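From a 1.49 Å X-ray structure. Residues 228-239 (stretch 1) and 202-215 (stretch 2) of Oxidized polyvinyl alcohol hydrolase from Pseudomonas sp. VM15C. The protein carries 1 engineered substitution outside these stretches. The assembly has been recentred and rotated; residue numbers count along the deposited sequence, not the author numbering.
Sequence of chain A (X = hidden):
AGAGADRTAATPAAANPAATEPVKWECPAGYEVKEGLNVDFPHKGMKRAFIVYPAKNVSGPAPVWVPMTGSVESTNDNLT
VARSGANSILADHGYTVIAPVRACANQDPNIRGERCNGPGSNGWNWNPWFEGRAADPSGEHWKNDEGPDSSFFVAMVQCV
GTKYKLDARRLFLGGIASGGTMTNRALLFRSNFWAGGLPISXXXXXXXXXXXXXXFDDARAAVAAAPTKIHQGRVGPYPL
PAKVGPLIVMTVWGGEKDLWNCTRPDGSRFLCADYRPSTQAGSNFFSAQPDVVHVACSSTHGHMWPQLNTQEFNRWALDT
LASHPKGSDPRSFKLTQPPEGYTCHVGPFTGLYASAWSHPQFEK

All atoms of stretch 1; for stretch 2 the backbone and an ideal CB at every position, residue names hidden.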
ATOM      1  N   THR A 228     -21.062  -5.473   3.803  1.00 13.32           N
ATOM      2  CA  THR A 228     -20.397  -5.985   4.978  1.00 13.48           C
ATOM      3  C   THR A 228     -19.777  -7.324   4.690  1.00 12.85           C
ATOM      4  O   THR A 228     -19.217  -7.932   5.583  1.00 14.42           O
ATOM      5  CB  THR A 228     -21.361  -6.184   6.187  1.00 15.04           C
ATOM      6  OG1 THR A 228     -22.310  -7.213   5.876  1.00 16.03           O
ATOM      7  CG2 THR A 228     -22.064  -4.877   6.544  1.00 16.52           C
ATOM      8  N   LYS A 229     -19.836  -7.790   3.454  1.00 13.89           N
ATOM      9  CA  LYS A 229     -19.246  -9.095   3.301  1.00 15.45           C
ATOM     10  C   LYS A 229     -17.794  -9.053   2.834  1.00 13.16           C
ATOM     11  O   LYS A 229     -17.313  -8.024   2.364  1.00 12.64           O
ATOM     12  CB  LYS A 229     -20.073  -9.897   2.344  1.00 20.11           C
ATOM     13  CG  LYS A 229     -19.966  -9.427   1.025  1.00 23.10           C
ATOM     14  CD  LYS A 229     -19.355 -10.578   0.273  1.00 28.20           C
ATOM     15  CE  LYS A 229     -20.259 -11.087  -0.815  1.00 26.29           C
ATOM     16  NZ  LYS A 229     -19.424 -12.121  -1.519  1.00 29.63           N
ATOM     17  N   ILE A 230     -17.122 -10.177   2.975  1.00 13.66           N
ATOM     18  CA  ILE A 230     -15.764 -10.283   2.484  1.00 13.38           C
ATOM     19  C   ILE A 230     -15.844 -10.571   0.991  1.00 12.65           C
ATOM     20  O   ILE A 230     -16.428 -11.558   0.544  1.00 15.04           O
ATOM     21  CB  ILE A 230     -14.998 -11.365   3.232  1.00 14.73           C
ATOM     22  CG1 ILE A 230     -14.740 -10.881   4.672  1.00 19.37           C
ATOM     23  CG2 ILE A 230     -13.619 -11.604   2.577  1.00 16.10           C
ATOM     24  CD1 ILE A 230     -14.283 -12.023   5.612  1.00 21.62           C
ATOM     25  N   HIS A 231     -15.265  -9.679   0.201  1.00 11.20           N
ATOM     26  CA  HIS A 231     -15.232  -9.800  -1.258  1.00  9.94           C
ATOM     27  C   HIS A 231     -13.846 -10.199  -1.728  1.00  9.75           C
ATOM     28  O   HIS A 231     -12.819  -9.703  -1.237  1.00  9.49           O
ATOM     29  CB  HIS A 231     -15.522  -8.461  -1.936  1.00 11.16           C
ATOM     30  CG  HIS A 231     -16.920  -7.985  -1.739  1.00 11.98           C
ATOM     31  ND1 HIS A 231     -17.931  -8.277  -2.640  1.00 14.01           N
ATOM     32  CD2 HIS A 231     -17.491  -7.306  -0.716  1.00 13.83           C
ATOM     33  CE1 HIS A 231     -19.068  -7.797  -2.164  1.00 14.62           C
ATOM     34  NE2 HIS A 231     -18.832  -7.205  -1.011  1.00 13.71           N
ATOM     35  N   GLN A 232     -13.817 -11.157  -2.636  1.00  9.67           N
ATOM     36  CA  GLN A 232     -12.560 -11.562  -3.276  1.00 10.24           C
ATOM     37  C   GLN A 232     -12.109 -10.400  -4.150  1.00  9.64           C
ATOM     38  O   GLN A 232     -12.879  -9.498  -4.455  1.00 10.02           O
ATOM     39  CB  GLN A 232     -12.813 -12.780  -4.169  1.00 10.70           C
ATOM     40  CG  GLN A 232     -13.351 -13.980  -3.382  1.00 10.83           C
ATOM     41  CD  GLN A 232     -12.342 -14.495  -2.393  1.00 12.27           C
ATOM     42  OE1 GLN A 232     -11.163 -14.633  -2.718  1.00 12.88           O
ATOM     43  NE2 GLN A 232     -12.780 -14.756  -1.178  1.00 12.91           N
ATOM     44  N   GLY A 233     -10.837 -10.390  -4.547  1.00  8.68           N
ATOM     45  CA  GLY A 233     -10.381  -9.334  -5.456  1.00  8.67           C
ATOM     46  C   GLY A 233      -9.078  -9.677  -6.171  1.00  8.03           C
ATOM     47  O   GLY A 233      -8.247 -10.426  -5.648  1.00  9.18           O
ATOM     48  N   ARG A 234      -8.890  -9.048  -7.337  1.00  8.93           N
ATOM     49  CA  ARG A 234      -7.707  -9.260  -8.154  1.00  9.12           C
ATOM     50  C   ARG A 234      -6.466  -8.696  -7.500  1.00  9.60           C
ATOM     51  O   ARG A 234      -5.366  -8.978  -7.978  1.00  9.21           O
ATOM     52  CB  ARG A 234      -7.911  -8.645  -9.556  1.00  9.89           C
ATOM     53  CG  ARG A 234      -9.036  -9.353 -10.314  1.00  9.12           C
ATOM     54  CD  ARG A 234      -9.154  -8.880 -11.742  1.00  9.74           C
ATOM     55  NE  ARG A 234      -9.782  -7.557 -11.792  1.00 10.60           N
ATOM     56  CZ  ARG A 234      -9.318  -6.472 -12.406  1.00 11.24           C
ATOM     57  NH1 ARG A 234      -8.159  -6.466 -13.042  1.00 11.00           N
ATOM     58  NH2 ARG A 234     -10.066  -5.364 -12.423  1.00 12.88           N
ATOM     59  N   VAL A 235      -6.599  -7.871  -6.446  1.00  9.04           N
ATOM     60  CA  VAL A 235      -5.410  -7.339  -5.755  1.00  8.63           C
ATOM     61  C   VAL A 235      -4.663  -8.451  -5.024  1.00  9.38           C
ATOM     62  O   VAL A 235      -3.436  -8.362  -4.824  1.00  9.25           O
ATOM     63  CB  VAL A 235      -5.839  -6.240  -4.724  1.00  8.57           C
ATOM     64  CG1 VAL A 235      -6.611  -6.860  -3.524  1.00  9.31           C
ATOM     65  CG2 VAL A 235      -4.605  -5.489  -4.200  1.00  8.43           C
ATOM     66  N   GLY A 236      -5.356  -9.536  -4.672  1.00  9.47           N
ATOM     67  CA  GLY A 236      -4.703 -10.547  -3.838  1.00  9.83           C
ATOM     68  C   GLY A 236      -4.713 -11.941  -4.402  1.00 10.35           C
ATOM     69  O   GLY A 236      -4.935 -12.140  -5.575  1.00 11.54           O
ATOM     70  N   PRO A 237      -4.363 -12.893  -3.566  1.00 11.27           N
ATOM     71  CA  PRO A 237      -4.358 -14.297  -3.971  1.00 12.88           C
ATOM     72  C   PRO A 237      -5.826 -14.630  -4.285  1.00 13.81           C
ATOM     73  O   PRO A 237      -6.733 -13.958  -3.792  1.00 13.15           O
ATOM     74  CB  PRO A 237      -3.945 -15.010  -2.662  1.00 12.59           C
ATOM     75  CG  PRO A 237      -3.222 -13.994  -1.881  1.00 14.21           C
ATOM     76  CD  PRO A 237      -3.935 -12.714  -2.158  1.00 12.17           C
ATOM     77  N   TYR A 238      -6.056 -15.639  -5.117  1.00 13.99           N
ATOM     78  CA  TYR A 238      -7.418 -16.173  -5.304  1.00 12.69           C
ATOM     79  C   TYR A 238      -7.468 -17.680  -4.906  1.00 12.85           C
ATOM     80  O   TYR A 238      -6.726 -18.497  -5.457  1.00 15.40           O
ATOM     81  CB  TYR A 238      -7.927 -16.102  -6.735  1.00 13.85           C
ATOM     82  CG  TYR A 238      -9.298 -16.737  -6.770  1.00 15.63           C
ATOM     83  CD1 TYR A 238     -10.389 -16.107  -6.182  1.00 15.00           C
ATOM     84  CD2 TYR A 238      -9.455 -18.049  -7.238  1.00 16.90           C
ATOM     85  CE1 TYR A 238     -11.610 -16.768  -6.033  1.00 15.67           C
ATOM     86  CE2 TYR A 238     -10.663 -18.710  -7.097  1.00 17.54           C
ATOM     87  CZ  TYR A 238     -11.734 -18.063  -6.494  1.00 17.46           C
ATOM     88  OH  TYR A 238     -12.952 -18.694  -6.367  1.00 18.19           O
ATOM     89  N   PRO A 239      -8.252 -18.029  -3.887  1.00 12.59           N
ATOM     90  CA  PRO A 239      -9.084 -17.150  -3.046  1.00 13.30           C
ATOM     91  C   PRO A 239      -8.173 -16.410  -2.078  1.00 14.02           C
ATOM     92  O   PRO A 239      -6.987 -16.753  -1.941  1.00 14.71           O
ATOM     93  CB  PRO A 239     -10.005 -18.120  -2.296  1.00 14.16           C
ATOM     94  CG  PRO A 239      -9.214 -19.389  -2.268  1.00 16.98           C
ATOM     95  CD  PRO A 239      -8.486 -19.455  -3.556  1.00 13.92           C
ATOM     96  N   UNK A 202      -6.487   2.711  -2.044  1.00  8.96           N
ATOM     97  CA  UNK A 202      -6.030   1.622  -2.919  1.00  8.87           C
ATOM     98  C   UNK A 202      -7.208   0.827  -3.443  1.00  9.00           C
ATOM     99  O   UNK A 202      -8.309   0.808  -2.858  1.00  9.92           O
ATOM    100  CB  UNK A 202      -5.064   0.697  -2.176  1.00  8.87           C
ATOM    101  N   UNK A 203      -6.974   0.154  -4.555  1.00  8.96           N
ATOM    102  CA  UNK A 203      -8.009  -0.719  -5.112  1.00  8.42           C
ATOM    103  C   UNK A 203      -7.957  -2.098  -4.448  1.00  8.51           C
ATOM    104  O   UNK A 203      -6.960  -2.497  -3.784  1.00  8.45           O
ATOM    105  CB  UNK A 203      -7.842  -0.851  -6.627  1.00  8.42           C
ATOM    106  N   UNK A 204      -9.057  -2.821  -4.649  1.00  7.53           N
ATOM    107  CA  UNK A 204      -9.212  -4.227  -4.242  1.00  8.31           C
ATOM    108  C   UNK A 204      -9.490  -5.055  -5.525  1.00  9.45           C
ATOM    109  O   UNK A 204      -9.240  -6.260  -5.543  1.00  9.89           O
ATOM    110  CB  UNK A 204     -10.338  -4.388  -3.218  1.00  8.31           C
ATOM    111  N   UNK A 205     -10.008  -4.412  -6.565  1.00  9.44           N
ATOM    112  CA  UNK A 205     -10.393  -5.070  -7.850  1.00  9.68           C
ATOM    113  C   UNK A 205     -11.344  -6.211  -7.545  1.00 10.34           C
ATOM    114  O   UNK A 205     -11.123  -7.394  -7.885  1.00  9.74           O
ATOM    115  CB  UNK A 205      -9.170  -5.589  -8.609  1.00  9.68           C
ATOM    116  N   UNK A 206     -12.448  -5.855  -6.893  1.00 10.04           N
ATOM    117  CA  UNK A 206     -13.432  -6.842  -6.463  1.00 10.45           C
ATOM    118  C   UNK A 206     -13.870  -7.793  -7.578  1.00 10.46           C
ATOM    119  O   UNK A 206     -14.139  -7.356  -8.727  1.00 10.86           O
ATOM    120  CB  UNK A 206     -14.659  -6.124  -5.898  1.00 10.45           C
ATOM    121  N   UNK A 207     -13.898  -9.086  -7.244  1.00  9.93           N
ATOM    122  CA  UNK A 207     -14.386 -10.082  -8.221  1.00 10.53           C
ATOM    123  C   UNK A 207     -15.548 -10.839  -7.593  1.00 11.50           C
ATOM    124  O   UNK A 207     -15.898 -10.656  -6.431  1.00 12.98           O
ATOM    125  CB  UNK A 207     -13.276 -11.047  -8.642  1.00 10.53           C
ATOM    126  N   UNK A 208     -16.135 -11.738  -8.380  1.00 13.07           N
ATOM    127  CA  UNK A 208     -17.156 -12.592  -7.820  1.00 13.10           C
ATOM    128  C   UNK A 208     -16.455 -13.582  -6.908  1.00 12.93           C
ATOM    129  O   UNK A 208     -15.224 -13.728  -6.929  1.00 13.44           O
ATOM    130  CB  UNK A 208     -17.966 -13.298  -8.909  1.00 13.10           C
ATOM    131  N   UNK A 209     -17.246 -14.318  -6.121  1.00 13.10           N
ATOM    132  CA  UNK A 209     -16.662 -15.309  -5.215  1.00 13.85           C
ATOM    133  C   UNK A 209     -15.845 -16.378  -5.948  1.00 14.68           C
ATOM    134  O   UNK A 209     -14.889 -16.909  -5.363  1.00 15.87           O
ATOM    135  CB  UNK A 209     -17.771 -15.982  -4.404  1.00 13.85           C
ATOM    136  N   UNK A 210     -16.222 -16.706  -7.185  1.00 16.06           N
ATOM    137  CA  UNK A 210     -15.484 -17.700  -7.958  1.00 18.65           C
ATOM    138  C   UNK A 210     -14.246 -17.150  -8.649  1.00 18.54           C
ATOM    139  O   UNK A 210     -13.566 -17.855  -9.421  1.00 20.14           O
ATOM    140  CB  UNK A 210     -16.409 -18.319  -9.008  1.00 18.65           C
ATOM    141  N   UNK A 211     -13.935 -15.887  -8.383  1.00 15.52           N
ATOM    142  CA  UNK A 211     -12.735 -15.321  -8.988  1.00 13.99           C
ATOM    143  C   UNK A 211     -12.975 -14.596 -10.278  1.00 13.62           C
ATOM    144  O   UNK A 211     -12.075 -13.947 -10.795  1.00 13.72           O
ATOM    145  CB  UNK A 211     -11.707 -16.428  -9.231  1.00 13.99           C
ATOM    146  N   UNK A 212     -14.166 -14.710 -10.855  1.00 13.98           N
ATOM    147  CA  UNK A 212     -14.442 -14.026 -12.102  1.00 15.75           C
ATOM    148  C   UNK A 212     -14.243 -12.507 -12.051  1.00 14.62           C
ATOM    149  O   UNK A 212     -14.849 -11.845 -11.233  1.00 15.48           O
ATOM    150  CB  UNK A 212     -15.879 -14.333 -12.529  1.00 15.75           C
ATOM    151  N   UNK A 213     -13.367 -11.938 -12.905  1.00 13.87           N
ATOM    152  CA  UNK A 213     -13.170 -10.484 -12.897  1.00 13.37           C
ATOM    153  C   UNK A 213     -14.465  -9.765 -13.221  1.00 14.23           C
ATOM    154  O   UNK A 213     -15.298 -10.217 -14.049  1.00 14.96           O
ATOM    155  CB  UNK A 213     -12.083 -10.079 -13.894  1.00 13.37           C
ATOM    156  N   UNK A 214     -14.664  -8.641 -12.553  1.00 13.77           N
ATOM    157  CA  UNK A 214     -15.863  -7.830 -12.779  1.00 12.52           C
ATOM    158  C   UNK A 214     -15.423  -6.509 -13.341  1.00 14.28           C
ATOM    159  O   UNK A 214     -14.312  -6.019 -13.036  1.00 15.04           O
ATOM    160  CB  UNK A 214     -16.675  -7.637 -11.497  1.00 12.52           C
ATOM    161  N   UNK A 215     -16.262  -5.923 -14.180  1.00 14.60           N
ATOM    162  CA  UNK A 215     -15.976  -4.603 -14.711  1.00 15.12           C
ATOM    163  C   UNK A 215     -16.024  -3.616 -13.547  1.00 15.25           C
ATOM    164  O   UNK A 215     -16.528  -3.910 -12.461  1.00 14.88           O
ATOM    165  CB  UNK A 215     -16.963  -4.218 -15.815  1.00 15.12           C
TER

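At 202 the CA-to-CB direction points toward stretch 1, but nothing of it lies within 5.5 Å, so the contact sets no rule; the residue is Gly 202. Position 203 looks sideways into equally open space, where many side chains would do. Glu 203 turns back on its own backbone, its OE2 accepting from the N atoms of 204 (2.8 Å) and 205 (2.9 Å).

At 204 the CB points away, yet His 231 O and the methyls of Val 235 lie within reach of a long side chain. A large, flat group carrying a donor would suit. Trp 204 answers: NE1 donates to His 231 O (2.9 Å), and Val 235 CG1 sits over the six-membered ring. Its own O accepts from Val 235 N (3.2 Å).

Position 205 has phi/psi of 54/58, a left-handed region that favours glycine or asparagine but does not demand them. Its CB points toward stretch 1, tight against Arg 234 CB, beside a guanidinium that an aromatic edge or apolar group could approach. Tyr 205 puts CD1 over one face of it, while its O takes Arg 234 N (2.8 Å).

At 206 the backbone bridges Gly 233, CA to CA 4.1 Å, and the CB heads away overall, with His 231 CB 4.7 Å from its ideal place. A modest apolar residue fits; Val 206 brings CG1 to 3.9 Å from His 231 ND1.

The N of 207 donates to Gln 232 O (3.0 Å), which any residue but proline allows. The sideways CB lies between Gln 232 and the Arg 234 methylenes, suiting a small branched residue. Thr 207 rests CG2 3.4 Å from Arg 234 CG, and its OG1 donates to the O of 208 (2.8 Å).

Position 208 opens a type I turn and points away, leaving choice wide; Ser 208 O accepts from the N of 211 (2.9 Å), closing the turn. At 209 the CB also points away, but Lys 229 NZ is 5.1 Å from its ideal place, inviting an acid. Asp 209 makes the salt bridge, OD1 to NZ of Lys 229 at 3.0 Å, and its backbone O accepts from Tyr 238 OH (2.8 Å).

At 210 the CB points away, though its ideal place is 4.4 Å from Tyr 238 OH; small or polar residues would suit, and Asp 210 turns OD1 to the N of 212 (2.9 Å). At 211, phi/psi of 94/-11 call for glycine, and a CB would press within 3.2 Å of Tyr 238 CZ. Gly 211 lays its CA over that ring.

At 212 the CB points away, so polar residues among many would do; Thr 212 donates from N and, at a very short 2.5 Å, from OG1 to Asp 210 OD1. At 213 the ideal CB is 3.8 Å from Arg 234 CD, suiting compact apolar groups; Pro 213 packs there. At 214 the sideways CB has nothing of stretch 1 within 5.5 Å, so many residues would do; Leu 214 N donates to a water also bound by Arg 234 NE. At 215 the CB points away and stretch 1 sets no rule; Ser 215 is an N-cap, its side chain capping a backbone N just past the stretch.

Stretch 2 202-215: GEWYVTSDDGTPLS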
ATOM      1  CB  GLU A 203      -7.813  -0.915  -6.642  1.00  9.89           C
ATOM      2  CG  GLU A 203      -8.798  -0.114  -7.547  1.00 10.05           C
ATOM      3  CD  GLU A 203     -10.205  -0.673  -7.523  1.00 11.97           C
ATOM      4  OE1 GLU A 203     -10.990  -0.207  -8.361  1.00 14.24           O
ATOM      5  OE2 GLU A 203     -10.556  -1.570  -6.711  1.00 10.69           O
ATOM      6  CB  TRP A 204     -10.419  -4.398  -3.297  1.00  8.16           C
ATOM      7  CG  TRP A 204     -10.349  -5.655  -2.451  1.00  8.61           C
ATOM      8  CD1 TRP A 204     -11.106  -6.802  -2.592  1.00  8.56           C
ATOM      9  CD2 TRP A 204      -9.478  -5.885  -1.331  1.00  7.85           C
ATOM     10  NE1 TRP A 204     -10.763  -7.722  -1.621  1.00  8.09           N
ATOM     11  CE2 TRP A 204      -9.764  -7.187  -0.828  1.00  7.92           C
ATOM     12  CE3 TRP A 204      -8.478  -5.111  -0.695  1.00 10.07           C
ATOM     13  CZ2 TRP A 204      -9.092  -7.726   0.282  1.00  9.31           C
ATOM     14  CZ3 TRP A 204      -7.807  -5.648   0.409  1.00  8.62           C
ATOM     15  CH2 TRP A 204      -8.109  -6.944   0.902  1.00  8.70           C
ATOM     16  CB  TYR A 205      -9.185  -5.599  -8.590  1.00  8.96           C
ATOM     17  CG  TYR A 205      -8.144  -4.566  -8.923  1.00  8.14           C
ATOM     18  CD1 TYR A 205      -8.452  -3.435  -9.692  1.00 10.58           C
ATOM     19  CD2 TYR A 205      -6.813  -4.786  -8.565  1.00  9.22           C
ATOM     20  CE1 TYR A 205      -7.444  -2.568 -10.117  1.00 10.46           C
ATOM     21  CE2 TYR A 205      -5.799  -3.929  -8.990  1.00  9.76           C
ATOM     22  CZ  TYR A 205      -6.124  -2.839  -9.763  1.00  9.90           C
ATOM     23  OH  TYR A 205      -5.113  -2.023 -10.272  1.00 10.68           O
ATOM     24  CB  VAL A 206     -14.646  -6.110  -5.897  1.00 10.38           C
ATOM     25  CG1 VAL A 206     -15.846  -7.097  -5.671  1.00 10.69           C
ATOM     26  CG2 VAL A 206     -14.263  -5.532  -4.549  1.00 11.98           C
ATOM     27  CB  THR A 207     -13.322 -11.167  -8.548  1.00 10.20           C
ATOM     28  OG1 THR A 207     -13.032 -11.964  -7.380  1.00 10.66           O
ATOM     29  CG2 THR A 207     -12.028 -10.511  -9.083  1.00  9.74           C
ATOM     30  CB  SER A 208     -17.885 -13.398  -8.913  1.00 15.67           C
ATOM     31  OG  SER A 208     -18.491 -12.496  -9.828  1.00 20.23           O
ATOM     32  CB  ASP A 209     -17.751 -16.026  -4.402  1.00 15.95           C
ATOM     33  CG  ASP A 209     -18.315 -15.184  -3.295  1.00 20.74           C
ATOM     34  OD1 ASP A 209     -17.730 -14.108  -2.990  1.00 20.50           O
ATOM     35  OD2 ASP A 209     -19.354 -15.584  -2.696  1.00 21.84           O
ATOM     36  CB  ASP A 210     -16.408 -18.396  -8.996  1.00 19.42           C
ATOM     37  CG  ASP A 210     -16.925 -17.476 -10.096  1.00 22.64           C
ATOM     38  OD1 ASP A 210     -16.561 -16.300 -10.200  1.00 19.05           O
ATOM     39  OD2 ASP A 210     -17.744 -17.959 -10.934  1.00 24.16           O
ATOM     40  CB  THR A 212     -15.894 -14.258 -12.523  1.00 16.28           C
ATOM     41  OG1 THR A 212     -16.146 -15.665 -12.560  1.00 20.74           O
ATOM     42  CG2 THR A 212     -16.147 -13.646 -13.929  1.00 17.67           C
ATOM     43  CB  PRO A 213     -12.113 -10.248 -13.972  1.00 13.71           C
ATOM     44  CG  PRO A 213     -11.325 -11.556 -13.940  1.00 15.55           C
ATOM     45  CD  PRO A 213     -12.387 -12.607 -13.781  1.00 15.49           C
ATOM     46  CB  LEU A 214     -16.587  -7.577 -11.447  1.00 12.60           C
ATOM     47  CG  LEU A 214     -17.125  -8.820 -10.722  1.00 12.11           C
ATOM     48  CD1 LEU A 214     -17.652  -8.490  -9.311  1.00 12.81           C
ATOM     49  CD2 LEU A 214     -18.239  -9.454 -11.613  1.00 14.93           C
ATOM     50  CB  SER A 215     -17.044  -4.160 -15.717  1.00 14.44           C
ATOM     51  OG  SER A 215     -18.338  -4.156 -15.086  1.00 16.81           O
TER
HETATM   52  O   HOH W   1     -12.540  -7.405 -10.991  1.00 11.01           O
HETATM   53  O   HOH W   2     -16.280 -12.023  -3.671  1.00 14.30           O
HETATM   54  O   HOH W   3     -18.067  -9.729  -4.960  1.00 18.54           O
HETATM   55  O   HOH W   4     -15.670 -14.171  -0.592  1.00 27.38           O
HETATM   56  O   HOH W   5     -21.692 -14.364  -0.986  1.00 41.67           O
HETATM   57  O   HOH W   6     -12.646  -4.362 -11.623  1.00 19.28           O
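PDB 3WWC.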